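Long-range contacts in E2A dna-binding protein (Human adenovirus 5, PDB 2WB0), which binds single-stranded DNA and, by forming multimers, unwinds the template without ATP during strand-displacement replication of the viral genome: residues L59-N64 with D295-A300; H216-L221 with P301-A306; P240-F245 with I273-C278. All coordinates share one frame; numbering follows the deposited sequence.

Contact 1 (L59-N64 with D295-A300)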
ATOM      1  N   LEU A  59      -1.871 -14.770  -5.703  1.00 17.91           N
ATOM      2  CA  LEU A  59      -1.816 -13.312  -5.488  1.00 17.08           C
ATOM      3  C   LEU A  59      -2.796 -12.695  -6.476  1.00 18.10           C
ATOM      4  O   LEU A  59      -3.018 -13.308  -7.546  1.00 18.65           O
ATOM      5  CB  LEU A  59      -0.374 -12.792  -5.736  1.00 15.06           C
ATOM      6  CG  LEU A  59       0.627 -13.282  -4.659  1.00 15.33           C
ATOM      7  CD1 LEU A  59       2.032 -12.780  -4.893  1.00 17.46           C
ATOM      8  CD2 LEU A  59       0.202 -12.933  -3.202  1.00 16.43           C
ATOM      9  N   THR A  60      -3.334 -11.502  -6.181  1.00 15.62           N
ATOM     10  CA  THR A  60      -4.341 -10.910  -7.085  1.00 15.96           C
ATOM     11  C   THR A  60      -3.965  -9.457  -7.240  1.00 15.76           C
ATOM     12  O   THR A  60      -3.981  -8.713  -6.225  1.00 15.16           O
ATOM     13  CB  THR A  60      -5.745 -10.955  -6.483  1.00 16.71           C
ATOM     14  OG1 THR A  60      -6.032 -12.293  -6.089  1.00 14.67           O
ATOM     15  CG2 THR A  60      -6.841 -10.523  -7.558  1.00 17.91           C
ATOM     16  N   PHE A  61      -3.558  -9.081  -8.462  1.00 15.43           N
ATOM     17  CA  PHE A  61      -3.014  -7.724  -8.722  1.00 15.98           C
ATOM     18  C   PHE A  61      -1.859  -7.382  -7.769  1.00 16.36           C
ATOM     19  O   PHE A  61      -1.747  -6.190  -7.285  1.00 19.19           O
ATOM     20  CB  PHE A  61      -4.037  -6.612  -8.526  1.00 15.19           C
ATOM     21  CG  PHE A  61      -5.347  -6.831  -9.242  1.00 16.91           C
ATOM     22  CD1 PHE A  61      -5.393  -7.255 -10.594  1.00 24.27           C
ATOM     23  CD2 PHE A  61      -6.524  -6.655  -8.554  1.00 16.50           C
ATOM     24  CE1 PHE A  61      -6.695  -7.517 -11.217  1.00 23.73           C
ATOM     25  CE2 PHE A  61      -7.740  -6.860  -9.150  1.00 22.51           C
ATOM     26  CZ  PHE A  61      -7.831  -7.257 -10.486  1.00 21.32           C
ATOM     27  N   THR A  62      -1.012  -8.349  -7.491  1.00 14.70           N
ATOM     28  CA  THR A  62       0.137  -8.100  -6.638  1.00 13.34           C
ATOM     29  C   THR A  62       1.293  -8.767  -7.356  1.00 14.66           C
ATOM     30  O   THR A  62       1.119  -9.874  -7.856  1.00 14.66           O
ATOM     31  CB  THR A  62      -0.083  -8.812  -5.308  1.00 12.89           C
ATOM     32  OG1 THR A  62      -1.171  -8.212  -4.660  1.00 10.84           O
ATOM     33  CG2 THR A  62       1.176  -8.754  -4.431  1.00 12.28           C
ATOM     34  N   SER A  63       2.447  -8.113  -7.426  1.00 14.21           N
ATOM     35  CA  SER A  63       3.602  -8.802  -8.027  1.00 15.91           C
ATOM     36  C   SER A  63       4.289  -9.647  -6.992  1.00 16.18           C
ATOM     37  O   SER A  63       4.257  -9.315  -5.775  1.00 15.04           O
ATOM     38  CB  SER A  63       4.586  -7.836  -8.625  1.00 17.29           C
ATOM     39  OG  SER A  63       5.421  -7.335  -7.651  1.00 18.59           O
ATOM     40  N   ASN A  64       4.856 -10.763  -7.425  1.00 14.08           N
ATOM     41  CA  ASN A  64       5.550 -11.682  -6.470  1.00 14.68           C
ATOM     42  C   ASN A  64       6.623 -10.970  -5.667  1.00 13.29           C
ATOM     43  O   ASN A  64       6.752 -11.162  -4.465  1.00 12.74           O
ATOM     44  CB  ASN A  64       6.235 -12.873  -7.199  1.00 15.53           C
ATOM     45  CG  ASN A  64       5.217 -13.833  -7.904  1.00 21.53           C
ATOM     46  OD1 ASN A  64       4.093 -13.981  -7.468  1.00 21.72           O
ATOM     47  ND2 ASN A  64       5.662 -14.492  -9.019  1.00 25.88           N
ATOM     48  N   ASP A 295       8.196  -0.573  -9.972  1.00 16.10           N
ATOM     49  CA  ASP A 295       7.174  -1.561 -10.307  1.00 18.23           C
ATOM     50  C   ASP A 295       6.413  -2.067  -9.024  1.00 18.29           C
ATOM     51  O   ASP A 295       5.741  -3.115  -9.056  1.00 19.22           O
ATOM     52  CB  ASP A 295       7.841  -2.733 -11.056  1.00 19.43           C
ATOM     53  CG  ASP A 295       8.955  -3.459 -10.210  1.00 23.95           C
ATOM     54  OD1 ASP A 295       9.043  -3.274  -8.942  1.00 26.01           O
ATOM     55  OD2 ASP A 295       9.760  -4.261 -10.797  1.00 27.51           O
ATOM     56  N   PHE A 296       6.499  -1.325  -7.905  1.00 14.87           N
ATOM     57  CA  PHE A 296       5.768  -1.734  -6.709  1.00 14.02           C
ATOM     58  C   PHE A 296       4.282  -2.003  -7.034  1.00 14.64           C
ATOM     59  O   PHE A 296       3.608  -1.156  -7.664  1.00 15.19           O
ATOM     60  CB  PHE A 296       5.930  -0.602  -5.686  1.00 14.29           C
ATOM     61  CG  PHE A 296       5.305  -0.876  -4.306  1.00 14.78           C
ATOM     62  CD1 PHE A 296       6.091  -1.353  -3.249  1.00 12.19           C
ATOM     63  CD2 PHE A 296       3.972  -0.548  -4.061  1.00 17.97           C
ATOM     64  CE1 PHE A 296       5.498  -1.595  -1.956  1.00 15.51           C
ATOM     65  CE2 PHE A 296       3.342  -0.740  -2.736  1.00 17.30           C
ATOM     66  CZ  PHE A 296       4.085  -1.273  -1.704  1.00 14.20           C
ATOM     67  N   LYS A 297       3.704  -3.124  -6.591  1.00 14.05           N
ATOM     68  CA  LYS A 297       2.264  -3.382  -6.898  1.00 14.16           C
ATOM     69  C   LYS A 297       1.736  -4.454  -5.951  1.00 12.70           C
ATOM     70  O   LYS A 297       2.216  -5.609  -5.936  1.00 13.16           O
ATOM     71  CB  LYS A 297       1.983  -3.798  -8.345  1.00 15.23           C
ATOM     72  CG  LYS A 297       0.478  -3.916  -8.753  1.00 15.56           C
ATOM     73  CD  LYS A 297       0.320  -4.723 -10.072  1.00 17.75           C
ATOM     74  CE  LYS A 297      -0.960  -4.353 -10.868  1.00 30.26           C
ATOM     75  NZ  LYS A 297      -1.649  -5.514 -11.670  1.00 35.96           N
ATOM     76  N   ILE A 298       0.791  -4.049  -5.120  1.00 13.04           N
ATOM     77  CA  ILE A 298       0.208  -4.997  -4.156  1.00 11.66           C
ATOM     78  C   ILE A 298      -1.200  -4.589  -3.822  1.00 11.42           C
ATOM     79  O   ILE A 298      -1.455  -3.402  -3.569  1.00 11.40           O
ATOM     80  CB  ILE A 298       1.070  -5.153  -2.880  1.00 10.68           C
ATOM     81  CG1 ILE A 298       0.441  -6.187  -1.916  1.00  9.83           C
ATOM     82  CG2 ILE A 298       1.345  -3.718  -2.211  1.00  8.58           C
ATOM     83  CD1 ILE A 298       1.571  -6.821  -0.971  1.00 12.56           C
ATOM     84  N   SER A 299      -2.117  -5.561  -3.771  1.00 11.71           N
ATOM     85  CA  SER A 299      -3.528  -5.263  -3.572  1.00 11.66           C
ATOM     86  C   SER A 299      -3.713  -5.279  -2.073  1.00 11.26           C
ATOM     87  O   SER A 299      -2.918  -5.913  -1.341  1.00 12.66           O
ATOM     88  CB  SER A 299      -4.474  -6.306  -4.257  1.00 11.47           C
ATOM     89  OG  SER A 299      -4.226  -7.631  -3.675  1.00 11.14           O
ATOM     90  N   ALA A 300      -4.720  -4.564  -1.580  1.00 12.21           N
ATOM     91  CA  ALA A 300      -4.934  -4.510  -0.119  1.00 12.48           C
ATOM     92  C   ALA A 300      -5.128  -5.871   0.611  1.00 11.79           C
ATOM     93  O   ALA A 300      -4.580  -6.080   1.678  1.00 13.07           O
ATOM     94  CB  ALA A 300      -6.105  -3.511   0.241  1.00 10.40           C
TER
HETATM   95  O   HOH W   1       7.151  -5.605  -8.806  1.00 25.22           O
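Ser-299 makes two of the three direct hydrogen bonds between the loop 59-64 and the segment 295-300. Its OG sits between its own N and carbonyl carbon (chi1 61°) and donates to Thr-60 O at 2.8 Å, almost straight on to the carbonyl. Its backbone N gives a fairly straight bond to Thr-62 OG1, 3.0 Å away. The third bond is backbone to backbone, Ser-63 N to Lys-297 O at 2.9 Å, and Thr-62 CA approaches the same oxygen at 3.3 Å in a CA-H...O contact. The methyl of Thr-62 lies alongside Ile-298, CG2 to CG1 3.7 Å, while Lys-297 CG packs against Phe-61 O at 3.5 Å. A water bridges Ser-63 OG and Asp-295 O.

These bonds fasten the loop leading into helix 64-83 of the all-alpha region to the edge strand 297-299 of the zinc-binding region; Ser-63 and Ser-299 each hold the N-cap position of the helix that follows.

Behind this shell, Asp-302 OD2 accepts a hydrogen bond from Thr-60 N and shares another with Thr-62 OG1. Ser-63 OG is also hydrogen-bonded to Thr-66 OG1, and Asp-295 OD1 forms a salt bridge with Lys-65.

Contact 2 (H216-L221 with P301-A306)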
ATOM      1  N   HIS A 216      -9.975   0.385   9.609  1.00 17.23           N
ATOM      2  CA  HIS A 216      -8.634   0.847   9.178  1.00 16.48           C
ATOM      3  C   HIS A 216      -8.153   0.155   7.909  1.00 16.33           C
ATOM      4  O   HIS A 216      -8.307  -1.053   7.766  1.00 16.65           O
ATOM      5  CB  HIS A 216      -7.631   0.581  10.300  1.00 17.11           C
ATOM      6  CG  HIS A 216      -7.745   1.551  11.446  1.00 20.33           C
ATOM      7  ND1 HIS A 216      -8.639   1.379  12.483  1.00 23.94           N
ATOM      8  CD2 HIS A 216      -7.063   2.690  11.715  1.00 17.71           C
ATOM      9  CE1 HIS A 216      -8.540   2.403  13.320  1.00 23.75           C
ATOM     10  NE2 HIS A 216      -7.601   3.220  12.866  1.00 25.06           N
ATOM     11  N   LEU A 217      -7.477   0.895   7.015  1.00 15.65           N
ATOM     12  CA  LEU A 217      -6.872   0.229   5.876  1.00 13.52           C
ATOM     13  C   LEU A 217      -5.349   0.196   6.136  1.00 14.55           C
ATOM     14  O   LEU A 217      -4.718   1.240   6.330  1.00 13.48           O
ATOM     15  CB  LEU A 217      -7.172   1.013   4.565  1.00 14.99           C
ATOM     16  CG  LEU A 217      -6.370   0.607   3.305  1.00 15.86           C
ATOM     17  CD1 LEU A 217      -6.638  -0.909   2.884  1.00 11.74           C
ATOM     18  CD2 LEU A 217      -6.620   1.599   2.087  1.00 13.41           C
ATOM     19  N   LEU A 218      -4.767  -0.992   6.066  1.00 12.68           N
ATOM     20  CA  LEU A 218      -3.336  -1.099   6.099  1.00 13.56           C
ATOM     21  C   LEU A 218      -2.868  -0.754   4.705  1.00 12.57           C
ATOM     22  O   LEU A 218      -3.243  -1.435   3.728  1.00 12.78           O
ATOM     23  CB  LEU A 218      -2.987  -2.555   6.317  1.00 13.40           C
ATOM     24  CG  LEU A 218      -1.606  -3.070   6.652  1.00 16.09           C
ATOM     25  CD1 LEU A 218      -1.224  -4.410   6.143  1.00 14.08           C
ATOM     26  CD2 LEU A 218      -0.436  -2.156   7.083  1.00 11.15           C
ATOM     27  N   MET A 219      -2.048   0.271   4.623  1.00 14.32           N
ATOM     28  CA  MET A 219      -1.574   0.810   3.324  1.00 13.17           C
ATOM     29  C   MET A 219      -0.109   1.118   3.376  1.00 13.46           C
ATOM     30  O   MET A 219       0.422   1.526   4.428  1.00 14.62           O
ATOM     31  CB  MET A 219      -2.380   2.068   2.960  1.00 13.46           C
ATOM     32  CG  MET A 219      -2.186   3.307   3.946  1.00 11.86           C
ATOM     33  SD  MET A 219      -3.240   4.696   3.451  1.00 17.02           S
ATOM     34  CE  MET A 219      -2.109   5.987   3.858  1.00 19.36           C
ATOM     35  N   PRO A 220       0.579   1.024   2.230  1.00 14.28           N
ATOM     36  CA  PRO A 220       1.971   1.445   2.241  1.00 13.50           C
ATOM     37  C   PRO A 220       2.121   2.963   2.112  1.00 13.89           C
ATOM     38  O   PRO A 220       1.344   3.591   1.367  1.00 13.47           O
ATOM     39  CB  PRO A 220       2.563   0.737   1.001  1.00 13.16           C
ATOM     40  CG  PRO A 220       1.343   0.721   0.021  1.00 15.37           C
ATOM     41  CD  PRO A 220       0.110   0.536   0.910  1.00 14.23           C
ATOM     42  N   LEU A 221       3.137   3.507   2.807  1.00 13.26           N
ATOM     43  CA  LEU A 221       3.567   4.886   2.684  1.00 13.93           C
ATOM     44  C   LEU A 221       4.767   4.990   1.778  1.00 13.60           C
ATOM     45  O   LEU A 221       5.080   6.117   1.304  1.00 12.97           O
ATOM     46  CB  LEU A 221       3.910   5.482   4.042  1.00 13.70           C
ATOM     47  CG  LEU A 221       2.743   5.737   4.965  1.00 14.33           C
ATOM     48  CD1 LEU A 221       3.343   6.522   6.107  1.00 17.58           C
ATOM     49  CD2 LEU A 221       1.655   6.542   4.303  1.00 17.40           C
ATOM     50  N   PRO A 301      -5.890  -6.774   0.054  1.00 13.84           N
ATOM     51  CA  PRO A 301      -5.926  -8.077   0.756  1.00 13.99           C
ATOM     52  C   PRO A 301      -4.622  -8.820   0.778  1.00 13.54           C
ATOM     53  O   PRO A 301      -4.360  -9.476   1.805  1.00 13.35           O
ATOM     54  CB  PRO A 301      -6.956  -8.897  -0.016  1.00 13.91           C
ATOM     55  CG  PRO A 301      -7.751  -7.812  -0.863  1.00 16.11           C
ATOM     56  CD  PRO A 301      -6.717  -6.775  -1.175  1.00 12.67           C
ATOM     57  N   ASP A 302      -3.809  -8.747  -0.301  1.00 11.99           N
ATOM     58  CA  ASP A 302      -2.507  -9.434  -0.325  1.00 12.09           C
ATOM     59  C   ASP A 302      -1.601  -8.729   0.633  1.00 11.58           C
ATOM     60  O   ASP A 302      -0.777  -9.393   1.249  1.00 11.80           O
ATOM     61  CB  ASP A 302      -1.903  -9.455  -1.762  1.00 10.16           C
ATOM     62  CG  ASP A 302      -2.689 -10.347  -2.667  1.00 16.35           C
ATOM     63  OD1 ASP A 302      -3.489 -11.136  -2.092  1.00 14.66           O
ATOM     64  OD2 ASP A 302      -2.573 -10.225  -3.901  1.00 13.71           O
ATOM     65  N   LEU A 303      -1.751  -7.411   0.794  1.00 10.99           N
ATOM     66  CA  LEU A 303      -0.896  -6.688   1.779  1.00 12.66           C
ATOM     67  C   LEU A 303      -1.173  -7.146   3.235  1.00 12.65           C
ATOM     68  O   LEU A 303      -0.248  -7.360   4.047  1.00 12.75           O
ATOM     69  CB  LEU A 303      -1.113  -5.171   1.675  1.00 11.83           C
ATOM     70  CG  LEU A 303       0.010  -4.173   2.005  1.00 17.45           C
ATOM     71  CD1 LEU A 303      -0.506  -2.742   2.262  1.00 13.62           C
ATOM     72  CD2 LEU A 303       1.322  -4.576   2.734  1.00 12.28           C
ATOM     73  N   LEU A 304      -2.453  -7.296   3.570  1.00 13.69           N
ATOM     74  CA  LEU A 304      -2.816  -7.782   4.897  1.00 13.61           C
ATOM     75  C   LEU A 304      -2.328  -9.215   5.055  1.00 14.71           C
ATOM     76  O   LEU A 304      -1.782  -9.562   6.079  1.00 15.67           O
ATOM     77  CB  LEU A 304      -4.328  -7.723   5.075  1.00 13.98           C
ATOM     78  CG  LEU A 304      -4.971  -7.606   6.454  1.00 16.14           C
ATOM     79  CD1 LEU A 304      -6.402  -8.118   6.653  1.00 15.89           C
ATOM     80  CD2 LEU A 304      -4.087  -7.355   7.723  1.00 15.89           C
ATOM     81  N   ASN A 305      -2.466 -10.035   4.010  1.00 13.28           N
ATOM     82  CA  ASN A 305      -1.979 -11.413   4.091  1.00 14.56           C
ATOM     83  C   ASN A 305      -0.475 -11.464   4.211  1.00 16.00           C
ATOM     84  O   ASN A 305       0.042 -12.401   4.855  1.00 16.61           O
ATOM     85  CB  ASN A 305      -2.359 -12.265   2.876  1.00 14.87           C
ATOM     86  CG  ASN A 305      -3.685 -13.043   3.061  1.00 18.44           C
ATOM     87  OD1 ASN A 305      -4.152 -13.264   4.174  1.00 20.17           O
ATOM     88  ND2 ASN A 305      -4.227 -13.506   1.963  1.00 17.56           N
ATOM     89  N   ALA A 306       0.250 -10.462   3.656  1.00 14.92           N
ATOM     90  CA  ALA A 306       1.726 -10.465   3.839  1.00 14.91           C
ATOM     91  C   ALA A 306       1.980 -10.323   5.331  1.00 13.96           C
ATOM     92  O   ALA A 306       2.880 -11.020   5.894  1.00 15.54           O
ATOM     93  CB  ALA A 306       2.415  -9.331   3.145  1.00 14.28           C
TER
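Leu-218 and Leu-303 carry most of this buried contact, in which no hydrogen bond passes between strand 216-220 and helix 301-306. Leu-218 points at the helix with CG anti to its backbone N (chi1 -169°), and its CD1 does the touching on that side. This methyl lies over the helix backbone, 3.9 Å from Leu-304 CA, and has the methyl groups of two successive leucines near it: Leu-303 CD2 at 4.3 Å and Leu-304 CD2 at 4.4 Å.

From the helix the answering group is Leu-303 CD1, which packs against the strand at the next residues along. It rests 3.6 Å from Pro-220 CD, the two side chains crossing obliquely, and 3.9 Å from Met-219 CA.

Contacts of methyl groups with polar backbone atoms make up the rest. Leu-303 CD1 comes within 3.4 Å of Leu-218 O, and Leu-218 CD1 stands 3.7 Å from Leu-303 O. Backbone bonding runs inside the helix, as from Asn-305 N to Pro-301 O, and from the strand to its sheet neighbour, where Leu-217 pairs with Trp-98 and Met-219 with Ala-96.

Phe-275 touches both Pro-220 and Leu-303, and Met-203 of helix 189-206 packs on Leu-304. With segment axes 8.5 Å apart, helix 300-315 of the zinc-binding region crosses strand 216-220 at 85°, leucine methyls and a proline ring between them.

Contact 3 (P240-F245 with I273-C278). With ZN (zinc ion), chain C.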
ATOM      1  N   PRO A 240       2.402   5.769  -2.171  1.00 13.60           N
ATOM      2  CA  PRO A 240       1.922   4.858  -3.224  1.00 12.48           C
ATOM      3  C   PRO A 240       0.497   5.156  -3.718  1.00 13.28           C
ATOM      4  O   PRO A 240      -0.443   5.381  -2.880  1.00 13.08           O
ATOM      5  CB  PRO A 240       1.982   3.478  -2.503  1.00 13.63           C
ATOM      6  CG  PRO A 240       3.333   3.617  -1.755  1.00 12.73           C
ATOM      7  CD  PRO A 240       3.222   5.070  -1.182  1.00 13.12           C
ATOM      8  N   LYS A 241       0.299   5.182  -5.057  1.00 11.81           N
ATOM      9  CA  LYS A 241      -1.015   5.465  -5.572  1.00 12.06           C
ATOM     10  C   LYS A 241      -2.019   4.362  -5.129  1.00 12.30           C
ATOM     11  O   LYS A 241      -1.654   3.172  -5.021  1.00 13.05           O
ATOM     12  CB  LYS A 241      -1.007   5.472  -7.116  1.00 11.76           C
ATOM     13  CG  LYS A 241      -2.255   6.099  -7.683  1.00 12.81           C
ATOM     14  CD  LYS A 241      -2.133   6.041  -9.260  1.00 16.37           C
ATOM     15  CE  LYS A 241      -3.237   6.850 -10.072  1.00 20.88           C
ATOM     16  NZ  LYS A 241      -4.587   6.197  -9.829  1.00 30.57           N
ATOM     17  N   LEU A 242      -3.264   4.770  -4.931  1.00 10.56           N
ATOM     18  CA  LEU A 242      -4.357   3.845  -4.560  1.00 12.27           C
ATOM     19  C   LEU A 242      -5.350   3.836  -5.673  1.00 13.24           C
ATOM     20  O   LEU A 242      -5.920   4.872  -5.997  1.00 14.87           O
ATOM     21  CB  LEU A 242      -5.055   4.351  -3.248  1.00 14.60           C
ATOM     22  CG  LEU A 242      -5.910   3.353  -2.492  1.00 14.85           C
ATOM     23  CD1 LEU A 242      -6.122   3.914  -1.051  1.00 14.91           C
ATOM     24  CD2 LEU A 242      -7.265   3.155  -3.196  1.00 15.74           C
ATOM     25  N   THR A 243      -5.557   2.670  -6.304  1.00 13.63           N
ATOM     26  CA  THR A 243      -6.429   2.600  -7.474  1.00 13.39           C
ATOM     27  C   THR A 243      -7.343   1.374  -7.323  1.00 13.56           C
ATOM     28  O   THR A 243      -6.854   0.271  -7.045  1.00 14.81           O
ATOM     29  CB  THR A 243      -5.571   2.430  -8.796  1.00 14.15           C
ATOM     30  OG1 THR A 243      -4.631   3.497  -8.833  1.00 13.35           O
ATOM     31  CG2 THR A 243      -6.500   2.515 -10.135  1.00 13.36           C
ATOM     32  N   PRO A 244      -8.658   1.542  -7.505  1.00 13.28           N
ATOM     33  CA  PRO A 244      -9.498   0.339  -7.469  1.00 13.67           C
ATOM     34  C   PRO A 244      -9.439  -0.449  -8.822  1.00 15.60           C
ATOM     35  O   PRO A 244      -9.522   0.203  -9.889  1.00 14.37           O
ATOM     36  CB  PRO A 244     -10.904   0.881  -7.216  1.00 14.89           C
ATOM     37  CG  PRO A 244     -10.852   2.378  -7.694  1.00 15.47           C
ATOM     38  CD  PRO A 244      -9.423   2.827  -7.538  1.00 14.99           C
ATOM     39  N   PHE A 245      -9.268  -1.773  -8.771  1.00 14.12           N
ATOM     40  CA  PHE A 245      -9.299  -2.621  -9.989  1.00 17.06           C
ATOM     41  C   PHE A 245     -10.496  -3.575  -9.898  1.00 16.80           C
ATOM     42  O   PHE A 245     -10.672  -4.240  -8.883  1.00 15.47           O
ATOM     43  CB  PHE A 245      -8.060  -3.515 -10.075  1.00 17.20           C
ATOM     44  CG  PHE A 245      -6.785  -2.822 -10.510  1.00 21.92           C
ATOM     45  CD1 PHE A 245      -6.456  -1.541 -10.105  1.00 19.51           C
ATOM     46  CD2 PHE A 245      -5.826  -3.551 -11.271  1.00 28.69           C
ATOM     47  CE1 PHE A 245      -5.294  -0.881 -10.575  1.00 21.49           C
ATOM     48  CE2 PHE A 245      -4.612  -2.953 -11.695  1.00 29.72           C
ATOM     49  CZ  PHE A 245      -4.338  -1.602 -11.315  1.00 28.86           C
ATOM     50  N   ILE A 273      -8.692  -2.731  -3.892  1.00 13.17           N
ATOM     51  CA  ILE A 273      -7.808  -1.556  -3.807  1.00 12.77           C
ATOM     52  C   ILE A 273      -6.423  -2.106  -4.199  1.00 13.08           C
ATOM     53  O   ILE A 273      -5.961  -3.114  -3.654  1.00 13.35           O
ATOM     54  CB  ILE A 273      -7.716  -1.060  -2.325  1.00 12.29           C
ATOM     55  CG1 ILE A 273      -9.058  -0.456  -1.894  1.00 14.79           C
ATOM     56  CG2 ILE A 273      -6.414  -0.128  -2.121  1.00 10.01           C
ATOM     57  CD1 ILE A 273      -9.159  -0.042  -0.384  1.00 16.16           C
ATOM     58  N   VAL A 274      -5.740  -1.417  -5.101  1.00 12.23           N
ATOM     59  CA  VAL A 274      -4.432  -1.821  -5.472  1.00 11.80           C
ATOM     60  C   VAL A 274      -3.440  -0.651  -5.287  1.00 11.43           C
ATOM     61  O   VAL A 274      -3.697   0.448  -5.782  1.00 13.12           O
ATOM     62  CB  VAL A 274      -4.400  -2.251  -6.960  1.00 13.14           C
ATOM     63  CG1 VAL A 274      -2.990  -2.603  -7.374  1.00 14.17           C
ATOM     64  CG2 VAL A 274      -5.363  -3.442  -7.232  1.00 11.13           C
ATOM     65  N   PHE A 275      -2.307  -0.901  -4.612  1.00 11.66           N
ATOM     66  CA  PHE A 275      -1.295   0.065  -4.343  1.00 10.20           C
ATOM     67  C   PHE A 275      -0.169  -0.096  -5.374  1.00 11.34           C
ATOM     68  O   PHE A 275       0.315  -1.219  -5.548  1.00 12.39           O
ATOM     69  CB  PHE A 275      -0.693  -0.143  -2.922  1.00  9.74           C
ATOM     70  CG  PHE A 275      -1.729  -0.044  -1.810  1.00  8.92           C
ATOM     71  CD1 PHE A 275      -2.378   1.182  -1.530  1.00 10.48           C
ATOM     72  CD2 PHE A 275      -2.044  -1.173  -1.073  1.00  9.94           C
ATOM     73  CE1 PHE A 275      -3.345   1.250  -0.520  1.00  7.89           C
ATOM     74  CE2 PHE A 275      -3.021  -1.116  -0.059  1.00 10.29           C
ATOM     75  CZ  PHE A 275      -3.640   0.112   0.222  1.00 11.36           C
ATOM     76  N   GLN A 276       0.271   1.024  -5.975  1.00 10.49           N
ATOM     77  CA  GLN A 276       1.365   1.006  -6.943  1.00 12.66           C
ATOM     78  C   GLN A 276       2.361   2.037  -6.538  1.00 13.32           C
ATOM     79  O   GLN A 276       2.259   2.617  -5.430  1.00 13.54           O
ATOM     80  CB  GLN A 276       0.861   1.248  -8.414  1.00 12.77           C
ATOM     81  CG  GLN A 276       0.034   0.057  -8.876  1.00 16.88           C
ATOM     82  CD  GLN A 276      -0.800   0.298 -10.107  1.00 20.32           C
ATOM     83  OE1 GLN A 276      -0.390  -0.064 -11.240  1.00 25.30           O
ATOM     84  NE2 GLN A 276      -1.943   0.915  -9.934  1.00 13.44           N
ATOM     85  N   CYS A 277       3.292   2.311  -7.455  1.00 13.17           N
ATOM     86  CA  CYS A 277       4.332   3.359  -7.238  1.00 15.38           C
ATOM     87  C   CYS A 277       3.677   4.692  -6.810  1.00 14.19           C
ATOM     88  O   CYS A 277       2.532   4.935  -7.165  1.00 14.30           O
ATOM     89  CB  CYS A 277       5.050   3.638  -8.558  1.00 13.24           C
ATOM     90  SG  CYS A 277       6.381   4.847  -8.407  1.00 14.80           S
ATOM     91  N   CYS A 278       4.383   5.539  -6.047  1.00 13.73           N
ATOM     92  CA  CYS A 278       3.884   6.928  -5.851  1.00 14.54           C
ATOM     93  C   CYS A 278       3.430   7.563  -7.183  1.00 15.37           C
ATOM     94  O   CYS A 278       2.379   8.221  -7.242  1.00 14.44           O
ATOM     95  CB  CYS A 278       4.959   7.843  -5.269  1.00 14.77           C
ATOM     96  SG  CYS A 278       5.404   7.414  -3.573  1.00 14.58           S
TER
HETATM   97 ZN    ZN C 602       7.876   4.056  -6.883  1.00 16.17          ZN
HETATM   98  O   HOH W   2      -2.523   2.329  -7.863  1.00 10.43           O
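Val-274 CG2 lies anti to its carbonyl carbon and Phe-245 CG is likewise anti to its own (chi1 -76°); these torsions set the methyl beside the base of the ring, and CG2 lies over one face, 3.9 Å from the ring centroid, a CH-pi contact set off toward the rim. Gln-276, extended beyond CG, meets the same ring tip to tip, NE2 to CZ 3.7 Å, with amide and ring planes 79° apart. On the other side of the sheet Leu-242 CG, anti to its backbone N (chi1 -163°), packs on Ile-273 CG2 at 3.5 Å and lies alongside Phe-275.

The backbones form an antiparallel ladder. Thr-243 and Val-274 are a hydrogen-bonded pair, flanked by the non-hydrogen-bonded pairs Leu-242 with Phe-275 and Pro-244 with Ile-273. Gln-276 N bonds to Lys-241 O. At the far end Lys-241 N reaches Cys-277 O at 3.1 Å from well above the carbonyl plane.

On the Val-274 and Thr-243 side a water joins the polar groups: it donates to Val-274 O, accepts from Gln-276 NE2 and pairs with Thr-243 OG1 at 2.6 Å. Lys-241 NZ donates to that hydroxyl oxygen from 2.9 Å.

Cys-277 SG binds zinc at 2.3 Å, the site being completed by Cys-223, Cys-225 and Cys-294. The four-cysteine zinc site is thus coupled to the segment opposite by one backbone bond, just past the end of the ladder.

How the contacts relate
Contacts 1 and 3 share one three-stranded antiparallel sheet, with 271-276 in the middle: Ile-298 O and Phe-275 N are 2.8 Å apart, as are Ala-300 N and Ile-273 O. Phe-61 and Phe-245 bring their rings together beside it. Contact 2 continues contact 1 along the chain, strand 297-299 running into helix 300-315, and Ile-298 CG1 packs 3.7 Å from Leu-303 N. Met-219 CB lies 3.6 Å from Phe-275 CZ, tying contact 2 to contact 3. Only contact 3 supplies a zinc ligand; the metal lies about 8 Å from the Asp-295 side chain of contact 1 and about 10 Å from that of Pro-220 in contact 2.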